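Local structure of DUF4974 domain-containing protein (Parabacteroides distasonis, 4M0N) at residues I23-N26 / H30-V33. The protein is a putative membrane-bound anti-sigma factor of the FecR family, probably antagonising a sigma factor, and is represented here by the part that includes its FecR domains. The protein carries 1 engineered substitution. Numbering follows the deposited sequence.
Sequences ISVN and HKQV
Val-25 meets the 30-33 segment with both methyls, which divide their partners: CG1 lies 3.7 Å from the CA of His-30, a backbone contact, while CG2 lies 3.6 Å from CG of Lys-31. The valine's first torsion (chi1 -173°) sets CG1 beside its own carbonyl carbon and CG2 beside its own nitrogen, which sorts the two methyls between successive residues of the facing segment. Lys-31 runs past the valine in the opposite direction, its chain bent at chi2 (-71°) and again at chi4 (57°), and these bends bring the ammonium to the backbone of 23-26. There NZ gives a weak hydrogen bond to O of Ser-24 at 3.3 Å. A water accepts from N of Asn-26 at 2.9 Å and, weakly, from the same NZ, adding a second polar link. Farther along, the side chains of Ile-23 and Val-33 meet at a slant, CD1 of Ile-23 lying 3.9 Å from CG1 of Val-33. Strands 21-24 and 31-34, joined by a short loop, are outermost strands, within this chain, of two different sheets in the FecR region, so the contact lies at the margin where the two layers meet, consistent with a sandwich-like packing. Replacing Val-25 with an alanine would probably open a gap against CG of Lys-31 and the CA of His-30, letting the lysine's aliphatic chain shift. Backbone bonds tie Ile-23 to Met-49 of strand 48-51, and Lys-31 and Val-33 to Leu-43 and Val-41 of strand 40-43; just past strand 21-24, Val-25 bonds to Gly-46 and Thr-47 in the turn between those neighbours. Gly-46 is a magnesium-binding residue of this protein, and Trp-155 meets the His-30 ring edge-to-face.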
loop_
_atom_site.group_PDB
_atom_site.type_symbol
_atom_site.label_atom_id
_atom_site.label_comp_id
_atom_site.label_asym_id
_atom_site.label_seq_id
_atom_site.Cartn_x
_atom_site.Cartn_y
_atom_site.Cartn_z
ATOM N N ILE A 23 1.531 4.662 16.322
ATOM C CA ILE A 23 1.833 3.261 16.242
ATOM C C ILE A 23 2.569 2.971 14.976
ATOM O O ILE A 23 2.378 3.635 13.947
ATOM C CB ILE A 23 0.570 2.396 16.336
ATOM C CG1 ILE A 23 -0.417 2.716 15.227
ATOM C CG2 ILE A 23 -0.097 2.626 17.677
ATOM C CD1 ILE A 23 -1.719 1.955 15.377
ATOM N N SER A 24 3.422 1.969 15.067
ATOM C CA SER A 24 4.178 1.534 13.942
ATOM C C SER A 24 4.104 0.031 13.902
ATOM O O SER A 24 3.830 -0.630 14.927
ATOM C CB SER A 24 5.607 2.034 14.064
ATOM O OG SER A 24 6.323 1.290 14.984
ATOM N N VAL A 25 4.344 -0.496 12.715
ATOM C CA VAL A 25 4.245 -1.910 12.430
ATOM C C VAL A 25 5.560 -2.350 11.847
ATOM O O VAL A 25 6.054 -1.767 10.875
ATOM C CB VAL A 25 3.117 -2.184 11.423
ATOM C CG1 VAL A 25 2.898 -3.670 11.262
ATOM C CG2 VAL A 25 1.823 -1.506 11.889
ATOM N N ASN A 26 6.152 -3.356 12.447
ATOM C CA ASN A 26 7.397 -3.889 11.940
ATOM C C ASN A 26 7.208 -4.613 10.635
ATOM O O ASN A 26 6.092 -5.062 10.285
ATOM C CB ASN A 26 7.975 -4.884 12.935
ATOM C CG ASN A 26 8.401 -4.235 14.230
ATOM O OD1 ASN A 26 8.854 -3.100 14.245
ATOM N ND2 ASN A 26 8.255 -4.959 15.317
ATOM N N HIS A 30 1.421 -7.105 11.000
ATOM C CA HIS A 30 0.280 -6.200 10.806
ATOM C C HIS A 30 -0.174 -5.694 12.159
ATOM O O HIS A 30 0.156 -6.255 13.225
ATOM C CB HIS A 30 -0.982 -6.882 10.289
ATOM C CG HIS A 30 -0.907 -7.394 8.896
ATOM N ND1 HIS A 30 -1.879 -8.231 8.386
ATOM C CD2 HIS A 30 0.010 -7.231 7.917
ATOM C CE1 HIS A 30 -1.557 -8.565 7.149
ATOM N NE2 HIS A 30 -0.412 -7.975 6.842
ATOM N N LYS A 31 -1.021 -4.682 12.111
ATOM C CA LYS A 31 -1.725 -4.230 13.299
ATOM C C LYS A 31 -3.113 -3.811 12.870
ATOM O O LYS A 31 -3.379 -3.476 11.696
ATOM C CB LYS A 31 -1.028 -3.076 14.004
ATOM C CG LYS A 31 0.350 -3.366 14.609
ATOM C CD LYS A 31 0.375 -4.243 15.837
ATOM C CE LYS A 31 1.816 -4.420 16.316
ATOM N NZ LYS A 31 2.504 -3.110 16.615
ATOM N N GLN A 32 -4.020 -3.878 13.826
ATOM C CA GLN A 32 -5.379 -3.433 13.600
ATOM C C GLN A 32 -5.691 -2.591 14.788
ATOM O O GLN A 32 -5.391 -2.960 15.938
ATOM C CB GLN A 32 -6.382 -4.589 13.435
ATOM C CG GLN A 32 -7.801 -4.124 13.065
ATOM C CD GLN A 32 -8.845 -5.241 13.064
ATOM O OE1 GLN A 32 -8.611 -6.324 12.522
ATOM N NE2 GLN A 32 -10.003 -4.977 13.670
ATOM N N VAL A 33 -6.277 -1.441 14.531
ATOM C CA VAL A 33 -6.647 -0.544 15.598
ATOM C C VAL A 33 -8.006 0.058 15.339
ATOM O O VAL A 33 -8.400 0.306 14.201
ATOM C CB VAL A 33 -5.592 0.554 15.828
ATOM C CG1 VAL A 33 -5.525 1.484 14.643
ATOM C CG2 VAL A 33 -5.878 1.347 17.098
HETATM O O HOH W 1 4.943 -4.357 14.835
#